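Local coordinates for protein 2-oxo-1,2-dihydroquinoline 8-monooxygenase, oxygenase component (Pseudomonas putida, PDB 1Z02) that carries a Rieske [2Fe-2S] cluster and a mononuclear iron and, as oxygenase component of a monooxygenase, probably hydroxylates 2-oxo-1,2-dihydroquinoline at its 8-position, at residues A[36-41]-A[409-414]; A[43-48]-A[150-155]; A[60-65]-A[320-325]; A[75-80]-A[141-146]. All blocks are in the same frame, centred on the assembly; numbering follows the deposited sequence.

Contact 1: A[36-41]-A[409-414]; sequences AAWGFI and AKPGRG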
loop_
_atom_site.group_PDB
_atom_site.type_symbol
_atom_site.label_atom_id
_atom_site.label_comp_id
_atom_site.label_asym_id
_atom_site.label_seq_id
_atom_site.Cartn_x
_atom_site.Cartn_y
_atom_site.Cartn_z
ATOM N N ALA A 36 -5.373 6.762 22.488
ATOM C CA ALA A 36 -6.199 7.587 21.608
ATOM C C ALA A 36 -5.680 7.847 20.183
ATOM O O ALA A 36 -5.784 8.964 19.667
ATOM C CB ALA A 36 -6.501 8.920 22.311
ATOM N N ALA A 37 -5.161 6.817 19.528
ATOM C CA ALA A 37 -4.650 6.984 18.171
ATOM C C ALA A 37 -5.704 7.513 17.195
ATOM O O ALA A 37 -5.414 8.385 16.373
ATOM C CB ALA A 37 -4.080 5.659 17.668
ATOM N N TRP A 38 -6.927 6.991 17.286
ATOM C CA TRP A 38 -8.008 7.415 16.395
ATOM C C TRP A 38 -8.654 8.729 16.810
ATOM O O TRP A 38 -9.533 9.243 16.120
ATOM C CB TRP A 38 -9.072 6.322 16.297
ATOM C CG TRP A 38 -8.622 5.152 15.488
ATOM C CD1 TRP A 38 -7.835 4.115 15.901
ATOM C CD2 TRP A 38 -8.901 4.920 14.105
ATOM N NE1 TRP A 38 -7.610 3.248 14.861
ATOM C CE2 TRP A 38 -8.254 3.717 13.746
ATOM C CE3 TRP A 38 -9.637 5.609 13.134
ATOM C CZ2 TRP A 38 -8.321 3.189 12.454
ATOM C CZ3 TRP A 38 -9.702 5.083 11.847
ATOM C CH2 TRP A 38 -9.049 3.885 11.521
ATOM N N GLY A 39 -8.209 9.266 17.942
ATOM C CA GLY A 39 -8.735 10.531 18.430
ATOM C C GLY A 39 -9.720 10.446 19.586
ATOM O O GLY A 39 -10.208 9.368 19.939
ATOM N N PHE A 40 -10.003 11.603 20.182
ATOM C CA PHE A 40 -10.950 11.695 21.291
ATOM C C PHE A 40 -12.316 11.973 20.677
ATOM O O PHE A 40 -12.494 12.963 19.963
ATOM C CB PHE A 40 -10.545 12.825 22.245
ATOM C CG PHE A 40 -9.299 12.530 23.045
ATOM C CD1 PHE A 40 -8.233 13.419 23.054
ATOM C CD2 PHE A 40 -9.194 11.356 23.793
ATOM C CE1 PHE A 40 -7.088 13.153 23.793
ATOM C CE2 PHE A 40 -8.041 11.086 24.539
ATOM C CZ PHE A 40 -6.989 11.984 24.536
ATOM N N ILE A 41 -13.275 11.090 20.932
ATOM C CA ILE A 41 -14.602 11.257 20.369
ATOM C C ILE A 41 -15.509 11.963 21.373
ATOM O O ILE A 41 -15.177 12.052 22.554
ATOM C CB ILE A 41 -15.182 9.881 19.952
ATOM C CG1 ILE A 41 -16.327 10.077 18.957
ATOM C CG2 ILE A 41 -15.629 9.103 21.177
ATOM C CD1 ILE A 41 -16.763 8.798 18.275
ATOM N N ALA A 409 -12.079 7.260 20.613
ATOM C CA ALA A 409 -12.654 6.724 19.391
ATOM C C ALA A 409 -12.168 5.305 19.101
ATOM O O ALA A 409 -11.007 4.964 19.322
ATOM C CB ALA A 409 -12.336 7.651 18.221
ATOM N N LYS A 410 -13.074 4.468 18.626
ATOM C CA LYS A 410 -12.714 3.110 18.295
ATOM C C LYS A 410 -12.274 3.073 16.843
ATOM O O LYS A 410 -12.649 3.941 16.049
ATOM C CB LYS A 410 -13.905 2.192 18.502
ATOM C CG LYS A 410 -14.205 1.934 19.963
ATOM C CD LYS A 410 -15.527 1.255 20.091
ATOM C CE LYS A 410 -16.051 1.299 21.499
ATOM N NZ LYS A 410 -17.505 1.008 21.437
ATOM N N PRO A 411 -11.467 2.067 16.473
ATOM C CA PRO A 411 -11.009 1.970 15.088
ATOM C C PRO A 411 -12.201 1.881 14.146
ATOM O O PRO A 411 -13.244 1.325 14.502
ATOM C CB PRO A 411 -10.185 0.685 15.089
ATOM C CG PRO A 411 -9.678 0.600 16.505
ATOM C CD PRO A 411 -10.880 0.999 17.303
ATOM N N GLY A 412 -12.056 2.425 12.942
ATOM C CA GLY A 412 -13.151 2.346 11.995
ATOM C C GLY A 412 -13.436 0.905 11.585
ATOM O O GLY A 412 -12.512 0.097 11.469
ATOM N N ARG A 413 -14.711 0.579 11.383
ATOM C CA ARG A 413 -15.117 -0.761 10.959
ATOM C C ARG A 413 -16.160 -0.660 9.842
ATOM O O ARG A 413 -17.234 -0.090 10.033
ATOM C CB ARG A 413 -15.699 -1.549 12.134
ATOM C CG ARG A 413 -14.763 -1.668 13.328
ATOM C CD ARG A 413 -13.483 -2.437 12.988
ATOM N NE ARG A 413 -12.594 -2.548 14.147
ATOM C CZ ARG A 413 -11.368 -3.066 14.112
ATOM N NH1 ARG A 413 -10.634 -3.120 15.218
ATOM N NH2 ARG A 413 -10.878 -3.534 12.974
ATOM N N GLY A 414 -15.843 -1.198 8.669
ATOM C CA GLY A 414 -16.784 -1.130 7.564
ATOM C C GLY A 414 -16.893 0.254 6.949
ATOM O O GLY A 414 -17.933 0.613 6.394
HETATM O O HOH W 1 -8.706 6.335 19.580
#

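Contact 2: A[43-48]-A[150-155]; sequences HWYPAL and VFVRED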
loop_
_atom_site.group_PDB
_atom_site.type_symbol
_atom_site.label_atom_id
_atom_site.label_comp_id
_atom_site.label_asym_id
_atom_site.label_seq_id
_atom_site.Cartn_x
_atom_site.Cartn_y
_atom_site.Cartn_z
ATOM N N HIS A 43 -16.487 15.218 20.977
ATOM C CA HIS A 43 -15.882 16.547 21.069
ATOM C C HIS A 43 -16.225 17.354 19.820
ATOM O O HIS A 43 -16.612 16.783 18.797
ATOM C CB HIS A 43 -14.352 16.449 21.190
ATOM C CG HIS A 43 -13.862 16.215 22.586
ATOM N ND1 HIS A 43 -13.618 14.956 23.094
ATOM C CD2 HIS A 43 -13.552 17.083 23.578
ATOM C CE1 HIS A 43 -13.176 15.059 24.334
ATOM N NE2 HIS A 43 -13.126 16.341 24.653
ATOM N N TRP A 44 -16.095 18.678 19.907
ATOM C CA TRP A 44 -16.376 19.550 18.768
ATOM C C TRP A 44 -15.115 19.681 17.920
ATOM O O TRP A 44 -14.011 19.797 18.453
ATOM C CB TRP A 44 -16.814 20.959 19.219
ATOM C CG TRP A 44 -18.200 21.051 19.801
ATOM C CD1 TRP A 44 -18.552 20.941 21.116
ATOM C CD2 TRP A 44 -19.420 21.281 19.080
ATOM N NE1 TRP A 44 -19.916 21.087 21.259
ATOM C CE2 TRP A 44 -20.472 21.294 20.025
ATOM C CE3 TRP A 44 -19.727 21.472 17.726
ATOM C CZ2 TRP A 44 -21.806 21.498 19.659
ATOM C CZ3 TRP A 44 -21.056 21.675 17.362
ATOM C CH2 TRP A 44 -22.078 21.681 18.327
ATOM N N TYR A 45 -15.287 19.661 16.602
ATOM C CA TYR A 45 -14.169 19.805 15.668
ATOM C C TYR A 45 -14.609 20.658 14.491
ATOM O O TYR A 45 -15.793 20.704 14.164
ATOM C CB TYR A 45 -13.732 18.451 15.090
ATOM C CG TYR A 45 -13.047 17.514 16.048
ATOM C CD1 TYR A 45 -13.763 16.519 16.707
ATOM C CD2 TYR A 45 -11.674 17.614 16.287
ATOM C CE1 TYR A 45 -13.131 15.643 17.580
ATOM C CE2 TYR A 45 -11.031 16.745 17.162
ATOM C CZ TYR A 45 -11.766 15.759 17.807
ATOM O OH TYR A 45 -11.150 14.895 18.684
ATOM N N PRO A 46 -13.663 21.351 13.842
ATOM C CA PRO A 46 -14.020 22.173 12.686
ATOM C C PRO A 46 -14.196 21.177 11.531
ATOM O O PRO A 46 -13.376 20.267 11.357
ATOM C CB PRO A 46 -12.798 23.078 12.525
ATOM C CG PRO A 46 -11.673 22.212 12.993
ATOM C CD PRO A 46 -12.254 21.570 14.231
ATOM N N ALA A 47 -15.276 21.313 10.771
ATOM C CA ALA A 47 -15.530 20.400 9.661
ATOM C C ALA A 47 -15.189 21.005 8.305
ATOM O O ALA A 47 -14.505 20.382 7.481
ATOM C CB ALA A 47 -17.002 19.956 9.673
ATOM N N LEU A 48 -15.682 22.215 8.068
ATOM C CA LEU A 48 -15.454 22.895 6.796
ATOM C C LEU A 48 -15.604 24.390 6.987
ATOM O O LEU A 48 -16.225 24.830 7.949
ATOM C CB LEU A 48 -16.501 22.445 5.763
ATOM C CG LEU A 48 -16.540 20.997 5.271
ATOM C CD1 LEU A 48 -17.850 20.740 4.552
ATOM C CD2 LEU A 48 -15.360 20.736 4.358
ATOM N N VAL A 150 -18.605 20.653 13.992
ATOM C CA VAL A 150 -19.478 19.497 14.135
ATOM C C VAL A 150 -19.085 18.758 15.398
ATOM O O VAL A 150 -17.901 18.661 15.722
ATOM C CB VAL A 150 -19.351 18.525 12.930
ATOM C CG1 VAL A 150 -20.246 17.324 13.130
ATOM C CG2 VAL A 150 -19.736 19.230 11.647
ATOM N N PHE A 151 -20.081 18.265 16.124
ATOM C CA PHE A 151 -19.829 17.516 17.349
ATOM C C PHE A 151 -19.778 16.040 16.955
ATOM O O PHE A 151 -20.825 15.389 16.806
ATOM C CB PHE A 151 -20.957 17.740 18.362
ATOM C CG PHE A 151 -20.695 17.124 19.706
ATOM C CD1 PHE A 151 -19.719 17.647 20.548
ATOM C CD2 PHE A 151 -21.400 15.998 20.121
ATOM C CE1 PHE A 151 -19.447 17.059 21.781
ATOM C CE2 PHE A 151 -21.133 15.399 21.358
ATOM C CZ PHE A 151 -20.153 15.932 22.186
ATOM N N VAL A 152 -18.563 15.525 16.774
ATOM C CA VAL A 152 -18.363 14.131 16.388
ATOM C C VAL A 152 -18.530 13.254 17.623
ATOM O O VAL A 152 -17.703 13.279 18.537
ATOM C CB VAL A 152 -16.959 13.929 15.778
ATOM C CG1 VAL A 152 -16.843 12.522 15.170
ATOM C CG2 VAL A 152 -16.707 14.996 14.721
ATOM N N ARG A 153 -19.604 12.471 17.641
ATOM C CA ARG A 153 -19.915 11.628 18.788
ATOM C C ARG A 153 -20.169 10.168 18.449
ATOM O O ARG A 153 -20.377 9.811 17.288
ATOM C CB ARG A 153 -21.155 12.186 19.495
ATOM C CG ARG A 153 -22.342 12.324 18.556
ATOM C CD ARG A 153 -23.641 12.588 19.282
ATOM N NE ARG A 153 -24.747 12.792 18.350
ATOM C CZ ARG A 153 -25.988 13.089 18.724
ATOM N NH1 ARG A 153 -26.936 13.261 17.813
ATOM N NH2 ARG A 153 -26.281 13.212 20.016
ATOM N N GLU A 154 -20.155 9.327 19.481
ATOM C CA GLU A 154 -20.433 7.906 19.312
ATOM C C GLU A 154 -21.934 7.807 19.063
ATOM O O GLU A 154 -22.698 8.690 19.471
ATOM C CB GLU A 154 -20.090 7.128 20.584
ATOM C CG GLU A 154 -18.728 7.419 21.176
ATOM C CD GLU A 154 -18.516 6.705 22.494
ATOM O OE1 GLU A 154 -18.155 5.512 22.482
ATOM O OE2 GLU A 154 -18.732 7.337 23.544
ATOM N N ASP A 155 -22.356 6.723 18.424
ATOM C CA ASP A 155 -23.767 6.507 18.103
ATOM C C ASP A 155 -24.713 6.643 19.288
ATOM O O ASP A 155 -25.849 7.101 19.136
ATOM C CB ASP A 155 -23.953 5.116 17.490
ATOM C CG ASP A 155 -23.304 4.986 16.126
ATOM O OD1 ASP A 155 -23.235 3.860 15.616
ATOM O OD2 ASP A 155 -22.876 6.005 15.555
#

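Contact 3: A[60-65]-A[320-325]; sequences GIQICG and PITDDT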
loop_
_atom_site.group_PDB
_atom_site.type_symbol
_atom_site.label_atom_id
_atom_site.label_comp_id
_atom_site.label_asym_id
_atom_site.label_seq_id
_atom_site.Cartn_x
_atom_site.Cartn_y
_atom_site.Cartn_z
ATOM N N GLY A 60 -18.866 15.275 1.903
ATOM C CA GLY A 60 -18.507 14.237 2.852
ATOM C C GLY A 60 -17.092 14.415 3.376
ATOM O O GLY A 60 -16.191 14.818 2.629
ATOM N N ILE A 61 -16.901 14.129 4.664
ATOM C CA ILE A 61 -15.599 14.222 5.328
ATOM C C ILE A 61 -15.455 13.027 6.269
ATOM O O ILE A 61 -16.316 12.139 6.308
ATOM C CB ILE A 61 -15.475 15.523 6.175
ATOM C CG1 ILE A 61 -16.561 15.553 7.252
ATOM C CG2 ILE A 61 -15.595 16.734 5.283
ATOM C CD1 ILE A 61 -16.552 16.819 8.095
ATOM N N GLN A 62 -14.361 12.994 7.018
ATOM C CA GLN A 62 -14.136 11.918 7.979
ATOM C C GLN A 62 -13.345 12.473 9.158
ATOM O O GLN A 62 -12.277 13.063 8.977
ATOM C CB GLN A 62 -13.370 10.742 7.338
ATOM C CG GLN A 62 -13.405 9.481 8.203
ATOM C CD GLN A 62 -12.696 8.285 7.593
ATOM O OE1 GLN A 62 -12.896 7.158 8.033
ATOM N NE2 GLN A 62 -11.855 8.521 6.596
ATOM N N ILE A 63 -13.886 12.283 10.361
ATOM C CA ILE A 63 -13.265 12.756 11.593
ATOM C C ILE A 63 -13.337 11.663 12.658
ATOM O O ILE A 63 -14.393 11.065 12.873
ATOM C CB ILE A 63 -13.970 14.032 12.126
ATOM C CG1 ILE A 63 -13.822 15.173 11.110
ATOM C CG2 ILE A 63 -13.355 14.436 13.471
ATOM C CD1 ILE A 63 -14.633 16.412 11.462
ATOM N N CYS A 64 -12.218 11.407 13.329
ATOM C CA CYS A 64 -12.144 10.349 14.336
ATOM C C CYS A 64 -12.603 9.014 13.760
ATOM O O CYS A 64 -13.207 8.203 14.462
ATOM C CB CYS A 64 -12.980 10.690 15.570
ATOM S SG CYS A 64 -12.251 12.008 16.608
ATOM N N GLY A 65 -12.312 8.800 12.478
ATOM C CA GLY A 65 -12.697 7.568 11.814
ATOM C C GLY A 65 -14.170 7.504 11.412
ATOM O O GLY A 65 -14.595 6.572 10.728
ATOM N N PRO A 320 -8.216 14.385 13.861
ATOM C CA PRO A 320 -7.931 13.024 13.405
ATOM C C PRO A 320 -8.897 12.587 12.319
ATOM O O PRO A 320 -10.101 12.862 12.395
ATOM C CB PRO A 320 -8.047 12.189 14.684
ATOM C CG PRO A 320 -8.952 12.976 15.550
ATOM C CD PRO A 320 -8.593 14.412 15.284
ATOM N N ILE A 321 -8.356 11.948 11.284
ATOM C CA ILE A 321 -9.161 11.451 10.177
ATOM C C ILE A 321 -9.228 9.940 10.375
ATOM O O ILE A 321 -10.314 9.356 10.461
ATOM C CB ILE A 321 -8.509 11.782 8.824
ATOM C CG1 ILE A 321 -8.478 13.299 8.631
ATOM C CG2 ILE A 321 -9.290 11.113 7.695
ATOM C CD1 ILE A 321 -7.733 13.749 7.410
ATOM N N THR A 322 -8.049 9.324 10.427
ATOM C CA THR A 322 -7.912 7.900 10.700
ATOM C C THR A 322 -6.856 7.918 11.798
ATOM O O THR A 322 -6.608 8.969 12.401
ATOM C CB THR A 322 -7.400 7.076 9.481
ATOM O OG1 THR A 322 -6.108 7.548 9.080
ATOM C CG2 THR A 322 -8.378 7.167 8.321
ATOM N N ASP A 323 -6.237 6.786 12.085
ATOM C CA ASP A 323 -5.218 6.778 13.119
ATOM C C ASP A 323 -3.849 7.186 12.586
ATOM O O ASP A 323 -2.895 7.276 13.351
ATOM C CB ASP A 323 -5.146 5.402 13.778
ATOM C CG ASP A 323 -4.754 4.308 12.806
ATOM O OD1 ASP A 323 -5.026 4.438 11.597
ATOM O OD2 ASP A 323 -4.181 3.308 13.265
ATOM N N ASP A 324 -3.730 7.420 11.280
ATOM C CA ASP A 324 -2.444 7.849 10.753
ATOM C C ASP A 324 -2.527 9.031 9.788
ATOM O O ASP A 324 -1.596 9.284 9.034
ATOM C CB ASP A 324 -1.670 6.676 10.129
ATOM C CG ASP A 324 -2.217 6.243 8.791
ATOM O OD1 ASP A 324 -1.584 5.357 8.172
ATOM O OD2 ASP A 324 -3.257 6.776 8.354
ATOM N N THR A 325 -3.657 9.740 9.810
ATOM C CA THR A 325 -3.851 10.948 9.000
ATOM C C THR A 325 -4.702 11.900 9.820
ATOM O O THR A 325 -5.503 11.466 10.653
ATOM C CB THR A 325 -4.559 10.691 7.634
ATOM O OG1 THR A 325 -5.843 10.094 7.843
ATOM C CG2 THR A 325 -3.713 9.789 6.755
#

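Contact 4: A[75-80]-A[141-146]; sequences GKVFAL and VHEVNG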
loop_
_atom_site.group_PDB
_atom_site.type_symbol
_atom_site.label_atom_id
_atom_site.label_comp_id
_atom_site.label_asym_id
_atom_site.label_seq_id
_atom_site.Cartn_x
_atom_site.Cartn_y
_atom_site.Cartn_z
ATOM N N GLY A 75 -30.050 27.899 4.392
ATOM C CA GLY A 75 -29.053 28.555 5.214
ATOM C C GLY A 75 -28.521 27.737 6.370
ATOM O O GLY A 75 -27.454 28.048 6.901
ATOM N N LYS A 76 -29.240 26.692 6.763
ATOM C CA LYS A 76 -28.793 25.866 7.878
ATOM C C LYS A 76 -28.066 24.588 7.438
ATOM O O LYS A 76 -28.495 23.902 6.511
ATOM C CB LYS A 76 -29.983 25.509 8.770
ATOM C CG LYS A 76 -29.586 24.841 10.069
ATOM C CD LYS A 76 -30.796 24.526 10.930
ATOM C CE LYS A 76 -30.382 23.827 12.227
ATOM N NZ LYS A 76 -31.559 23.446 13.063
ATOM N N VAL A 77 -26.966 24.278 8.119
ATOM C CA VAL A 77 -26.170 23.086 7.812
ATOM C C VAL A 77 -26.510 21.911 8.724
ATOM O O VAL A 77 -26.626 22.068 9.942
ATOM C CB VAL A 77 -24.654 23.368 7.961
ATOM C CG1 VAL A 77 -23.853 22.120 7.646
ATOM C CG2 VAL A 77 -24.244 24.487 7.039
ATOM N N PHE A 78 -26.656 20.732 8.128
ATOM C CA PHE A 78 -26.959 19.517 8.881
ATOM C C PHE A 78 -25.854 18.501 8.655
ATOM O O PHE A 78 -25.225 18.484 7.597
ATOM C CB PHE A 78 -28.299 18.915 8.438
ATOM C CG PHE A 78 -29.479 19.798 8.721
ATOM C CD1 PHE A 78 -29.805 20.844 7.863
ATOM C CD2 PHE A 78 -30.238 19.614 9.872
ATOM C CE1 PHE A 78 -30.868 21.695 8.149
ATOM C CE2 PHE A 78 -31.304 20.462 10.169
ATOM C CZ PHE A 78 -31.618 21.504 9.305
ATOM N N ALA A 79 -25.614 17.652 9.645
ATOM C CA ALA A 79 -24.578 16.630 9.519
ATOM C C ALA A 79 -25.130 15.273 9.951
ATOM O O ALA A 79 -25.800 15.179 10.978
ATOM C CB ALA A 79 -23.375 17.009 10.368
ATOM N N LEU A 80 -24.855 14.239 9.151
ATOM C CA LEU A 80 -25.286 12.865 9.416
ATOM C C LEU A 80 -24.098 11.950 9.123
ATOM O O LEU A 80 -23.077 12.395 8.583
ATOM C CB LEU A 80 -26.454 12.458 8.504
ATOM C CG LEU A 80 -27.827 13.113 8.645
ATOM C CD1 LEU A 80 -27.749 14.564 8.220
ATOM C CD2 LEU A 80 -28.841 12.366 7.774
ATOM N N VAL A 141 -24.400 20.521 14.757
ATOM C CA VAL A 141 -23.602 21.483 14.021
ATOM C C VAL A 141 -23.724 22.869 14.618
ATOM O O VAL A 141 -24.804 23.293 15.030
ATOM C CB VAL A 141 -24.050 21.579 12.547
ATOM C CG1 VAL A 141 -23.284 22.681 11.831
ATOM C CG2 VAL A 141 -23.828 20.242 11.848
ATOM N N HIS A 142 -22.601 23.572 14.655
ATOM C CA HIS A 142 -22.571 24.932 15.150
ATOM C C HIS A 142 -21.691 25.751 14.207
ATOM O O HIS A 142 -20.462 25.679 14.264
ATOM C CB HIS A 142 -22.021 24.981 16.572
ATOM C CG HIS A 142 -22.082 26.344 17.184
ATOM N ND1 HIS A 142 -22.154 26.555 18.537
ATOM C CD2 HIS A 142 -22.075 27.573 16.629
ATOM C CE1 HIS A 142 -22.192 27.850 18.789
ATOM N NE2 HIS A 142 -22.143 28.491 17.644
ATOM N N GLU A 143 -22.336 26.519 13.337
ATOM C CA GLU A 143 -21.636 27.359 12.371
ATOM C C GLU A 143 -21.543 28.789 12.904
ATOM O O GLU A 143 -22.533 29.344 13.388
ATOM C CB GLU A 143 -22.390 27.350 11.038
ATOM C CG GLU A 143 -21.693 28.117 9.915
ATOM C CD GLU A 143 -22.441 28.024 8.612
ATOM O OE1 GLU A 143 -21.871 28.377 7.563
ATOM O OE2 GLU A 143 -23.607 27.597 8.638
ATOM N N VAL A 144 -20.358 29.383 12.806
ATOM C CA VAL A 144 -20.150 30.736 13.298
ATOM C C VAL A 144 -18.955 31.417 12.622
ATOM O O VAL A 144 -17.876 30.833 12.500
ATOM C CB VAL A 144 -19.932 30.732 14.837
ATOM C CG1 VAL A 144 -18.641 29.999 15.180
ATOM C CG2 VAL A 144 -19.888 32.153 15.371
ATOM N N ASN A 145 -19.176 32.652 12.174
ATOM C CA ASN A 145 -18.159 33.470 11.517
ATOM C C ASN A 145 -17.255 32.761 10.501
ATOM O O ASN A 145 -16.024 32.850 10.574
ATOM C CB ASN A 145 -17.303 34.181 12.572
ATOM C CG ASN A 145 -18.102 35.190 13.382
ATOM O OD1 ASN A 145 -18.907 35.932 12.827
ATOM N ND2 ASN A 145 -17.879 35.222 14.694
ATOM N N GLY A 146 -17.882 32.082 9.544
ATOM C CA GLY A 146 -17.135 31.390 8.505
ATOM C C GLY A 146 -16.644 29.990 8.832
ATOM O O GLY A 146 -16.020 29.341 7.982
HETATM O O HOH W 2 -25.642 26.290 9.791
#

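Contact 1: A[36-41]-A[409-414]
W38, third residue of the type I beta turn A36 to G39, turns one indole face to P411 and G412 of the loop between helices 392-404 and 423-430. At the root of the side chain, W38 CB lies 4.0 Å from A409 CB. CG stands anti to the carbonyl carbon (chi1 -73°), which sets it on the P411 side, 4.0 Å from P411 CA. That carbon comes nearest at CE2, 3.5 Å away, and NE1 has P411 CB as a second neighbour at 3.6 Å. Because P411 CA sits 12° off the normal of the five-membered ring, this is a CH-pi contact over the face. The two side chains cross at about a right angle. Farther out, the six-membered ring passes to G412, whose N lies above the same face and 3.6 Å from W38 CH2; a side chain at G412 would start close to CZ3. T322 and D323 also touch the indole, placing it between two loops. The backbones join at A409 N, which donates to G39 O over 2.9 Å with an N-H...O angle of 161°. A409 CB also meets I41 CB. Beyond P411, the chain reaches another subunit, where G414 N bonds to D378 of the second copy. A water donates to A409 O at 2.7 Å and makes weak bonds to W38 N and G39 O.

Contact 2: A[43-48]-A[150-155]
W44 and F151 face each other as a non-hydrogen-bonded pair of two antiparallel strands, with hydrogen-bonded pairs before and after them. Backbone bonding is uneven along this register. Y45 and V150 are joined twice, Y45 N to V150 O at 2.9 Å and V150 N to Y45 O at 2.8 Å, whereas both bonds between H43 and V152 are weak. The N-to-C directions of the short strand segments make 130°, well short of the 180° of an exactly antiparallel pair.

Aromatic contact is concentrated on one side of the sheet. F151 CB lies over the centre of the six-membered ring of W44, 3.8 Å from its centroid, while the phenyl edge, led by CD1, points at the five-membered ring. F151 CD1 comes within 3.5 Å of W44 NE1, and the ring planes meet at 57°, an inclined edge-to-face pair. The indole N-H itself bonds to P163 O.

Apolar contacts occupy the other side: Y45 CD1 meets V152 CG2 at 3.9 Å, and A47 CB presses on V150 CG2 at 3.4 Å, tighter than usual. Y45 OH is bonded to F40 O.

A47 and L48 form a classic beta bulge against I148. Strand 43-49 borders its sheet, with 147-152 next and 141-144 beyond, and Y45, A47, V150 and V152 pack on strands 58-63 and 66-73.

Contact 3: A[60-65]-A[320-325]
C64 and G65, the turn of the beta hairpin between strands 58-63 and 66-73, meet P320 and I321 where the Rieske part of the chain adjoins the ring-hydroxylase part. Two backbone bonds make the junction: C64 N to P320 O at 2.7 Å, with an N-H...O angle of 166°, and G65 N to I321 O at 2.9 Å, more bent at 131°. Both donors stand above the planes of their carbonyls. I63 CA adds a CA-H...O contact to P320 O at 3.3 Å, and C64 SG touches P320 CG at 3.6 Å.

Q62 CG is anti to its backbone N, and the extended chain crosses I321 at about a right angle, with CG 3.8 Å from I321 O. An alanine here would probably open a gap beside I321 O, where CG now lies. Q62 O, buried by the contact, has no partner in the model.

T322 OG1 accepts from D324 N, an ST turn, and bonds to T325 OG1 at 2.8 Å. D323 forms a salt bridge with K420, and D324 O bonds to S423 of the third subunit.

Both hydrogen bonds across the contact use main-chain atoms alone, so they depend on the path of the backbone more than on side-chain identity.

Contact 4: A[75-80]-A[141-146]
V141 meets V77 and A79 between two strands that belong to different sheets, their short axes 7.4 Å apart at closest and their N-to-C directions at 145°. Apolar contact comes from its two methyl branches: CG2 reaches A79 CB at 3.6 Å, and CG1 is more distant from V77 CB at 4.2 Å. With CG1 anti to the backbone N (chi1 175°), the branches divide between these two neighbours. V141 CB also approaches V77 O at 3.7 Å. An alanine at V141 would remove both branches and would probably leave a gap beside A79 CB and V77 CB, since only the CB approach to V77 O would remain.

Polar contact is indirect. One water accepts from V77 N at 2.9 Å and donates to E143 OE2 at 2.7 Å, bridging the strands on the E143 side. The same OE2 lies 3.6 Å from V77 CG2, the extended glutamate crossing the valine at about a right angle. E143 OE1 turns to other partners, a salt bridge with R72 and a hydrogen bond to T50.

I148 on one sheet and L70 on the other continue the packing around V77. Two antiparallel sheets packed against each other are the beta-sandwich build of a Rieske domain, and V141, V77 and A79 lie on their facing sides.

Contacts 1 and 3 lie closest, their centres 8 Å apart, with W38 O against P320 CB and F40 O near C64 SG. Centre to centre, contact 2 is 11 Å from both contact 3 and contact 4, and contact 4 is farthest from contact 1, at 24 Å. Strands 147-152 and 141-144 put contacts 2 and 4 on one three-stranded sheet, while strands 58-63 and 76-81 put contacts 3 and 4 on the other. The first segments run in order 1, 2, 3, 4 along the chain; contact 1 encloses the rest, and contacts 2 and 3 interlock. The series thus leads from the Rieske sheets to the join with the ring-hydroxylase part, away from both metal centres.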